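Local coordinates for fatty acyl CoA synthetase FADD13 (FATTY-ACYL-CoA SYNTHETASE) (Mycobacterium tuberculosis, PDB 3R44), which belongs to the ANL superfamily of AMP-binding enzymes, in which a large N-terminal part is followed by a smaller C-terminal domain, at residues A[456-461]-A[489-494]; A[34-39]-A[236-241]; A[96-101]-A[109-114]. All blocks are in the same frame, centred on the assembly; numbering follows the deposited sequence.

Contact 1 of 3, residues A[456-461]-A[489-494]; sequences AAIVVA and IFAEAI
Val460 and Ile494 meet through torsions that turn their end methyls inward: CG1 of Val460 stands anti to its backbone N (chi1 -180°) and lies beside Glu492 O, while CG2 meets Ile494, whose chain runs on extended past CG1 (chi2 161°) to bring CD1 within 3.7 Å of Val460 CG2. The two side chains cross at a slant. Val460 belongs to the first strand of a beta-alpha-beta crossover, in which strand 454-461 leads through helix 468-478 to strand 487-490, laid parallel beside it in the small sheet of the C-terminal domain; Ile494 belongs to the loop that follows the last strand. The pairing alternates in the manner of parallel strands: Ile489 N donates to Ala457 O (2.8 Å), Ile489 O accepts from Val459 N (2.8 Å), and Ala491 N reaches Val459 O (2.8 Å). Between these bonds the CA of Phe490 comes 3.2 Å from Val459 O, a CA-H...O contact. On one face of the sheet are Ile458 and Ile489, both touched by Tyr511 of helix 504-511; CG2 of Ile458 also rests 3.9 Å from Ala491 CB. The other face carries Val459 and Phe490, which run abreast, with helix 425-432 packed on Val459 through Ile432. Past Ala491 the second segment bends back, so that Ile494 reaches Val460. A water accepts from Ala461 N and lies near Ala491 O. The ring of Phe490 extends beyond Val459, its CE1 placed 4.0 Å from both Val459 CG1 and Ala461 CB.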
loop_
_atom_site.group_PDB
_atom_site.type_symbol
_atom_site.label_atom_id
_atom_site.label_comp_id
_atom_site.label_asym_id
_atom_site.label_seq_id
_atom_site.Cartn_x
_atom_site.Cartn_y
_atom_site.Cartn_z
ATOM N N ALA A 456 3.366 -24.435 -12.806
ATOM C CA ALA A 456 2.545 -24.731 -13.934
ATOM C C ALA A 456 2.587 -23.537 -14.889
ATOM O O ALA A 456 2.252 -22.420 -14.505
ATOM C CB ALA A 456 1.076 -24.940 -13.517
ATOM N N ALA A 457 2.979 -23.772 -16.119
ATOM C CA ALA A 457 2.895 -22.740 -17.178
ATOM C C ALA A 457 1.587 -22.814 -17.912
ATOM O O ALA A 457 1.286 -23.820 -18.556
ATOM C CB ALA A 457 4.089 -22.940 -18.154
ATOM N N ILE A 458 0.808 -21.740 -17.846
ATOM C CA ILE A 458 -0.438 -21.611 -18.590
ATOM C C ILE A 458 -0.113 -20.845 -19.886
ATOM O O ILE A 458 0.353 -19.685 -19.865
ATOM C CB ILE A 458 -1.531 -20.942 -17.755
ATOM C CG1 ILE A 458 -1.780 -21.755 -16.453
ATOM C CG2 ILE A 458 -2.796 -20.975 -18.558
ATOM C CD1 ILE A 458 -1.038 -21.340 -15.357
ATOM N N VAL A 459 -0.297 -21.504 -21.006
ATOM C CA VAL A 459 0.277 -21.024 -22.249
ATOM C C VAL A 459 -0.833 -20.840 -23.249
ATOM O O VAL A 459 -1.652 -21.751 -23.430
ATOM C CB VAL A 459 1.311 -22.024 -22.800
ATOM C CG1 VAL A 459 1.754 -21.536 -24.166
ATOM C CG2 VAL A 459 2.528 -22.153 -21.796
ATOM N N VAL A 460 -0.867 -19.697 -23.912
ATOM C CA VAL A 460 -1.716 -19.488 -25.072
ATOM C C VAL A 460 -0.813 -19.580 -26.284
ATOM O O VAL A 460 0.188 -18.835 -26.407
ATOM C CB VAL A 460 -2.455 -18.108 -25.005
ATOM C CG1 VAL A 460 -3.352 -17.883 -26.225
ATOM C CG2 VAL A 460 -3.188 -17.944 -23.690
ATOM N N ALA A 461 -1.094 -20.538 -27.167
ATOM C CA ALA A 461 -0.210 -20.804 -28.301
ATOM C C ALA A 461 -0.973 -21.389 -29.460
ATOM O O ALA A 461 -2.127 -21.853 -29.299
ATOM C CB ALA A 461 0.899 -21.763 -27.916
ATOM N N ILE A 489 0.086 -26.142 -19.423
ATOM C CA ILE A 489 -1.361 -26.175 -19.654
ATOM C C ILE A 489 -1.656 -25.199 -20.778
ATOM O O ILE A 489 -1.429 -24.036 -20.608
ATOM C CB ILE A 489 -2.150 -25.753 -18.396
ATOM C CG1 ILE A 489 -2.003 -26.819 -17.310
ATOM C CG2 ILE A 489 -3.629 -25.455 -18.702
ATOM C CD1 ILE A 489 -2.462 -26.345 -15.952
ATOM N N PHE A 490 -2.145 -25.686 -21.916
ATOM C CA PHE A 490 -2.566 -24.801 -22.982
ATOM C C PHE A 490 -3.948 -24.271 -22.633
ATOM O O PHE A 490 -4.795 -24.998 -22.104
ATOM C CB PHE A 490 -2.551 -25.520 -24.318
ATOM C CG PHE A 490 -1.174 -25.844 -24.818
ATOM C CD1 PHE A 490 -0.323 -24.825 -25.222
ATOM C CD2 PHE A 490 -0.727 -27.158 -24.889
ATOM C CE1 PHE A 490 0.963 -25.116 -25.675
ATOM C CE2 PHE A 490 0.575 -27.462 -25.371
ATOM C CZ PHE A 490 1.405 -26.428 -25.751
ATOM N N ALA A 491 -4.158 -22.990 -22.894
ATOM C CA ALA A 491 -5.460 -22.341 -22.671
ATOM C C ALA A 491 -5.789 -21.551 -23.887
ATOM O O ALA A 491 -4.880 -21.064 -24.594
ATOM C CB ALA A 491 -5.381 -21.383 -21.447
ATOM N N GLU A 492 -7.079 -21.308 -24.105
ATOM C CA GLU A 492 -7.457 -20.394 -25.157
ATOM C C GLU A 492 -7.243 -18.938 -24.717
ATOM O O GLU A 492 -7.121 -18.089 -25.557
ATOM C CB GLU A 492 -8.938 -20.615 -25.569
ATOM C CG GLU A 492 -9.160 -21.938 -26.240
ATOM C CD GLU A 492 -8.396 -22.098 -27.570
ATOM O OE1 GLU A 492 -8.344 -21.104 -28.347
ATOM O OE2 GLU A 492 -7.835 -23.213 -27.811
ATOM N N ALA A 493 -7.257 -18.681 -23.404
ATOM C CA ALA A 493 -7.167 -17.349 -22.833
ATOM C C ALA A 493 -6.705 -17.425 -21.392
ATOM O O ALA A 493 -7.042 -18.363 -20.668
ATOM C CB ALA A 493 -8.528 -16.606 -22.876
ATOM N N ILE A 494 -5.977 -16.386 -21.007
ATOM C CA ILE A 494 -5.541 -16.121 -19.661
ATOM C C ILE A 494 -6.399 -14.976 -19.085
ATOM O O ILE A 494 -6.725 -14.026 -19.794
ATOM C CB ILE A 494 -4.037 -15.750 -19.692
ATOM C CG1 ILE A 494 -3.246 -17.030 -19.983
ATOM C CG2 ILE A 494 -3.574 -15.113 -18.384
ATOM C CD1 ILE A 494 -1.815 -16.690 -20.507
HETATM O O HOH W 1 -3.526 -22.120 -26.802
#

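Contact 2 of 3, residues A[34-39]-A[236-241]; sequences AYVEPS and GVTLIS
Ser241 turns its hydroxyl onto the carboxylate of Glu37, OG donating to OE1 over 2.6 Å, at the end of a parallel pairing between strands 34-37 and 238-241. These neighbours in the large mixed sheet of the N-terminal part run with an angle of 20° between their directions. OG of Ser241 approaches along the anti lone pair of OE1, the one pointing away from the other carboxylate oxygen. A second proton comes from Tyr35, whose OH donates to the same OE1 (2.7 Å) from above the carboxylate plane. The remaining oxygen, OE2, is hydrogen-bonded to Thr40 OG1. A chi1 of -166° sets Tyr35 CG anti to the backbone N; the ring then extends over to Ser241, whose CB is 3.6 Å from Tyr35 CZ.

The main chains satisfy each other in turn. Leu239 N donates to Ala34 O, Leu239 O accepts from Val36 N, and Ser241 N gives a straight bond of 2.7 Å to Val36 O. The first of these departs from the rest, for the donor stands well above the plane of the Ala34 carbonyl; Ala34 and Tyr35 form a classic beta bulge, both facing Met44 of the adjoining strand 42-45. At the far end a water accepts from Ser39 N and donates to Ser241 O (2.7 Å). Thr238 spends its hydroxyl on Gln33 O and leaves CG2 for Val36 CG2, while CD1 of Ile240 comes 3.7 Å from Val36 CB.

Glu37 is buried, yet both its carboxylate oxygens are hydrogen-bonded, OE1 by two donors; neutral hydroxyls gathered round a buried carboxylate are consistent with its being deprotonated.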
loop_
_atom_site.group_PDB
_atom_site.type_symbol
_atom_site.label_atom_id
_atom_site.label_comp_id
_atom_site.label_asym_id
_atom_site.label_seq_id
_atom_site.Cartn_x
_atom_site.Cartn_y
_atom_site.Cartn_z
ATOM N N ALA A 34 -7.653 21.858 6.047
ATOM C CA ALA A 34 -6.912 20.600 6.263
ATOM C C ALA A 34 -7.628 19.369 5.735
ATOM O O ALA A 34 -7.006 18.432 5.224
ATOM C CB ALA A 34 -6.592 20.418 7.781
ATOM N N TYR A 35 -8.947 19.381 5.870
ATOM C CA TYR A 35 -9.795 18.177 5.607
ATOM C C TYR A 35 -11.150 18.603 5.150
ATOM O O TYR A 35 -11.779 19.352 5.845
ATOM C CB TYR A 35 -9.868 17.314 6.868
ATOM C CG TYR A 35 -10.401 15.923 6.624
ATOM C CD1 TYR A 35 -9.521 14.854 6.477
ATOM C CD2 TYR A 35 -11.758 15.674 6.539
ATOM C CE1 TYR A 35 -9.968 13.606 6.220
ATOM C CE2 TYR A 35 -12.238 14.370 6.287
ATOM C CZ TYR A 35 -11.304 13.356 6.139
ATOM O OH TYR A 35 -11.681 12.057 5.930
ATOM N N VAL A 36 -11.539 18.227 3.934
ATOM C CA VAL A 36 -12.791 18.601 3.333
ATOM C C VAL A 36 -13.435 17.281 2.858
ATOM O O VAL A 36 -12.865 16.585 2.013
ATOM C CB VAL A 36 -12.611 19.560 2.142
ATOM C CG1 VAL A 36 -13.974 19.878 1.539
ATOM C CG2 VAL A 36 -11.879 20.833 2.546
ATOM N N GLU A 37 -14.620 16.954 3.385
ATOM C CA GLU A 37 -15.336 15.713 3.032
ATOM C C GLU A 37 -16.778 16.127 2.703
ATOM O O GLU A 37 -17.616 16.184 3.626
ATOM C CB GLU A 37 -15.319 14.726 4.213
ATOM C CG GLU A 37 -15.644 13.304 3.856
ATOM C CD GLU A 37 -15.262 12.361 4.966
ATOM O OE1 GLU A 37 -14.142 11.789 4.926
ATOM O OE2 GLU A 37 -16.088 12.221 5.898
ATOM N N PRO A 38 -17.065 16.494 1.421
ATOM C CA PRO A 38 -18.368 17.085 1.105
ATOM C C PRO A 38 -19.549 16.173 1.424
ATOM O O PRO A 38 -20.563 16.675 1.894
ATOM C CB PRO A 38 -18.254 17.372 -0.406
ATOM C CG PRO A 38 -16.790 17.619 -0.576
ATOM C CD PRO A 38 -16.205 16.500 0.222
ATOM N N SER A 39 -19.380 14.865 1.242
ATOM C CA SER A 39 -20.411 13.851 1.524
ATOM C C SER A 39 -20.929 13.894 2.972
ATOM O O SER A 39 -22.105 13.670 3.195
ATOM C CB SER A 39 -19.936 12.432 1.180
ATOM O OG SER A 39 -18.778 12.037 1.903
ATOM N N GLY A 236 1.385 21.274 3.916
ATOM C CA GLY A 236 0.295 22.243 3.940
ATOM C C GLY A 236 -0.647 22.079 2.759
ATOM O O GLY A 236 -0.985 23.023 2.019
ATOM N N VAL A 237 -1.109 20.863 2.616
ATOM C CA VAL A 237 -2.005 20.431 1.522
ATOM C C VAL A 237 -3.346 20.201 2.140
ATOM O O VAL A 237 -3.433 19.719 3.275
ATOM C CB VAL A 237 -1.457 19.145 0.991
ATOM C CG1 VAL A 237 -2.452 18.401 0.087
ATOM C CG2 VAL A 237 -0.154 19.473 0.217
ATOM N N THR A 238 -4.409 20.512 1.422
ATOM C CA THR A 238 -5.750 20.255 1.890
ATOM C C THR A 238 -6.165 18.879 1.409
ATOM O O THR A 238 -6.202 18.633 0.211
ATOM C CB THR A 238 -6.718 21.302 1.329
ATOM O OG1 THR A 238 -6.287 22.615 1.690
ATOM C CG2 THR A 238 -8.169 21.148 1.869
ATOM N N LEU A 239 -6.550 17.982 2.316
ATOM C CA LEU A 239 -7.090 16.671 1.948
ATOM C C LEU A 239 -8.544 16.814 1.546
ATOM O O LEU A 239 -9.322 17.410 2.293
ATOM C CB LEU A 239 -7.012 15.707 3.118
ATOM C CG LEU A 239 -5.647 15.165 3.371
ATOM C CD1 LEU A 239 -5.745 14.390 4.717
ATOM C CD2 LEU A 239 -5.247 14.194 2.273
ATOM N N ILE A 240 -8.884 16.295 0.364
ATOM C CA ILE A 240 -10.250 16.239 -0.097
ATOM C C ILE A 240 -10.629 14.776 0.001
ATOM O O ILE A 240 -10.093 13.941 -0.698
ATOM C CB ILE A 240 -10.391 16.780 -1.530
ATOM C CG1 ILE A 240 -9.732 18.174 -1.656
ATOM C CG2 ILE A 240 -11.861 16.762 -1.963
ATOM C CD1 ILE A 240 -10.304 19.270 -0.746
ATOM N N SER A 241 -11.572 14.464 0.866
ATOM C CA SER A 241 -11.878 13.080 1.134
ATOM C C SER A 241 -13.134 12.575 0.412
ATOM O O SER A 241 -14.213 13.206 0.481
ATOM C CB SER A 241 -12.025 12.876 2.644
ATOM O OG SER A 241 -12.497 11.582 2.914
HETATM O O HOH W 2 -16.949 13.298 0.254
#

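Contact 3 of 3, residues A[96-101]-A[109-114]; sequences VPINTR and FILSDS
Ile98 pushes its CD1 into the notch between two neighbouring side chains of helix 104-114, coming 3.7 Å from Ile110 CG2 and equally 3.7 Å from Leu111 CD2. The fit is reciprocal: CG2 of Ile110 projects into the hollow between Ile98 and Val96, where it lies 3.9 Å from Ile98 CG1 and 4.0 Å from Val96 CG1. Ile98 and Ile110 pass antiparallel, which also sets Ile110 CD1 beside Ile98 CG2, whereas Leu111 lies athwart Ile98. The intervening Pro97 points the other way, as alternation along an extended chain requires.

This is the first half of a beta-alpha-beta crossover. Strand 94-97, at one edge of a four-stranded parallel sheet, is followed by the helix, which lies against the sheet and leads on to strand 118-121; strand 70-74 lies between the two and bonds to Val96 and Ile98 through its backbone. Beyond Ile98 the chain turns away, with Asn99 OD1 accepting from Arg101 N in an Asx turn.

At the end of the helix segment Ser114 offers only its carbon to the strand, CB standing 4.1 Å from Val96 CG2. Its OG sits between the backbone N and the carbonyl carbon (chi1 61°), donates to Ile110 O at 2.8 Å and is also hydrogen-bonded to Ser116 OG. The Ile110 oxygen takes the Ser114 N-H from the opposite face of its plane. With that hydroxyl engaged elsewhere, the side chains meet through carbon alone, the branched chains of Ile110 and Leu111 and the CB of Ser114, and the contact rests on complementary shape and the burial of apolar surface.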
loop_
_atom_site.group_PDB
_atom_site.type_symbol
_atom_site.label_atom_id
_atom_site.label_comp_id
_atom_site.label_asym_id
_atom_site.label_seq_id
_atom_site.Cartn_x
_atom_site.Cartn_y
_atom_site.Cartn_z
ATOM N N VAL A 96 -3.012 0.867 15.212
ATOM C CA VAL A 96 -3.078 -0.401 14.483
ATOM C C VAL A 96 -4.259 -0.310 13.480
ATOM O O VAL A 96 -5.412 -0.715 13.761
ATOM C CB VAL A 96 -3.220 -1.645 15.378
ATOM C CG1 VAL A 96 -3.131 -2.897 14.537
ATOM C CG2 VAL A 96 -2.081 -1.690 16.455
ATOM N N PRO A 97 -3.975 0.216 12.307
ATOM C CA PRO A 97 -5.099 0.372 11.353
ATOM C C PRO A 97 -5.401 -0.963 10.692
ATOM O O PRO A 97 -4.485 -1.579 10.085
ATOM C CB PRO A 97 -4.540 1.337 10.291
ATOM C CG PRO A 97 -3.317 1.879 10.794
ATOM C CD PRO A 97 -2.761 0.928 11.838
ATOM N N ILE A 98 -6.655 -1.379 10.720
ATOM C CA ILE A 98 -7.028 -2.698 10.207
ATOM C C ILE A 98 -7.934 -2.609 8.990
ATOM O O ILE A 98 -8.902 -1.814 8.970
ATOM C CB ILE A 98 -7.698 -3.531 11.317
ATOM C CG1 ILE A 98 -6.737 -3.678 12.522
ATOM C CG2 ILE A 98 -8.112 -4.900 10.783
ATOM C CD1 ILE A 98 -7.374 -4.330 13.765
ATOM N N ASN A 99 -7.631 -3.410 7.978
ATOM C CA ASN A 99 -8.435 -3.491 6.738
ATOM C C ASN A 99 -9.856 -3.941 7.094
ATOM O O ASN A 99 -10.040 -5.040 7.611
ATOM C CB ASN A 99 -7.734 -4.499 5.800
ATOM C CG ASN A 99 -8.411 -4.704 4.444
ATOM O OD1 ASN A 99 -9.594 -4.501 4.259
ATOM N ND2 ASN A 99 -7.605 -5.103 3.467
ATOM N N THR A 100 -10.848 -3.098 6.801
ATOM C CA THR A 100 -12.247 -3.382 7.116
ATOM C C THR A 100 -12.920 -4.401 6.181
ATOM O O THR A 100 -14.134 -4.653 6.315
ATOM C CB THR A 100 -13.067 -2.115 7.022
ATOM O OG1 THR A 100 -12.869 -1.547 5.724
ATOM C CG2 THR A 100 -12.626 -1.112 8.030
ATOM N N ARG A 101 -12.169 -4.949 5.219
ATOM C CA ARG A 101 -12.648 -6.043 4.354
ATOM C C ARG A 101 -12.289 -7.410 4.899
ATOM O O ARG A 101 -12.737 -8.418 4.373
ATOM C CB ARG A 101 -12.084 -5.918 2.919
ATOM C CG ARG A 101 -12.443 -4.612 2.185
ATOM N N PHE A 109 -6.987 -12.332 14.820
ATOM C CA PHE A 109 -5.555 -12.566 14.846
ATOM C C PHE A 109 -4.745 -11.309 15.084
ATOM O O PHE A 109 -3.815 -11.282 15.915
ATOM C CB PHE A 109 -5.074 -13.223 13.560
ATOM C CG PHE A 109 -3.601 -13.391 13.522
ATOM C CD1 PHE A 109 -2.987 -14.425 14.207
ATOM C CD2 PHE A 109 -2.814 -12.484 12.838
ATOM C CE1 PHE A 109 -1.594 -14.541 14.191
ATOM C CE2 PHE A 109 -1.441 -12.577 12.824
ATOM C CZ PHE A 109 -0.825 -13.622 13.489
ATOM N N ILE A 110 -5.058 -10.282 14.311
ATOM C CA ILE A 110 -4.352 -9.014 14.369
ATOM C C ILE A 110 -4.437 -8.376 15.724
ATOM O O ILE A 110 -3.415 -7.898 16.245
ATOM C CB ILE A 110 -4.895 -8.024 13.286
ATOM C CG1 ILE A 110 -4.465 -8.556 11.927
ATOM C CG2 ILE A 110 -4.414 -6.602 13.524
ATOM C CD1 ILE A 110 -5.079 -7.708 10.669
ATOM N N LEU A 111 -5.652 -8.382 16.306
ATOM C CA LEU A 111 -5.859 -7.859 17.661
ATOM C C LEU A 111 -5.059 -8.591 18.698
ATOM O O LEU A 111 -4.508 -7.948 19.571
ATOM C CB LEU A 111 -7.344 -7.809 18.030
ATOM C CG LEU A 111 -8.242 -6.898 17.182
ATOM C CD1 LEU A 111 -9.665 -7.081 17.674
ATOM C CD2 LEU A 111 -7.829 -5.392 17.315
ATOM N N SER A 112 -4.982 -9.919 18.602
ATOM C CA SER A 112 -4.167 -10.708 19.508
ATOM C C SER A 112 -2.721 -10.514 19.297
ATOM O O SER A 112 -1.961 -10.406 20.257
ATOM C CB SER A 112 -4.380 -12.205 19.328
ATOM O OG SER A 112 -5.680 -12.540 19.680
ATOM N N ASP A 113 -2.293 -10.548 18.042
ATOM C CA ASP A 113 -0.902 -10.409 17.756
ATOM C C ASP A 113 -0.335 -9.039 18.186
ATOM O O ASP A 113 0.803 -8.949 18.703
ATOM C CB ASP A 113 -0.618 -10.609 16.268
ATOM C CG ASP A 113 0.904 -10.649 15.950
ATOM O OD1 ASP A 113 1.509 -11.743 16.055
ATOM O OD2 ASP A 113 1.479 -9.627 15.554
ATOM N N SER A 114 -1.095 -7.986 17.924
ATOM C CA SER A 114 -0.690 -6.642 18.246
ATOM C C SER A 114 -0.804 -6.338 19.717
ATOM O O SER A 114 -0.207 -5.361 20.176
ATOM C CB SER A 114 -1.496 -5.609 17.483
ATOM O OG SER A 114 -2.874 -5.689 17.794
#

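How the contacts relate
Following the chain from the N terminus, strand 33-37 opens contact 2 first. Before its partner arrives, contact 3 forms and closes within the intervening 196 residues, joining 96-101 to 109-114 over a gap of only seven. It belongs to the four-stranded parallel sheet, whereas contact 2, completed at 236-241, joins two strands adjacent in the large mixed sheet but far apart in the chain; their centres are 26 Å apart. Contact 1 follows in series, its 27-residue loop lying wholly in the C-terminal domain. It is about 47 Å from contact 2, centre to centre, on the opposite side of the chain's centre. None of the three touches another, and none cross.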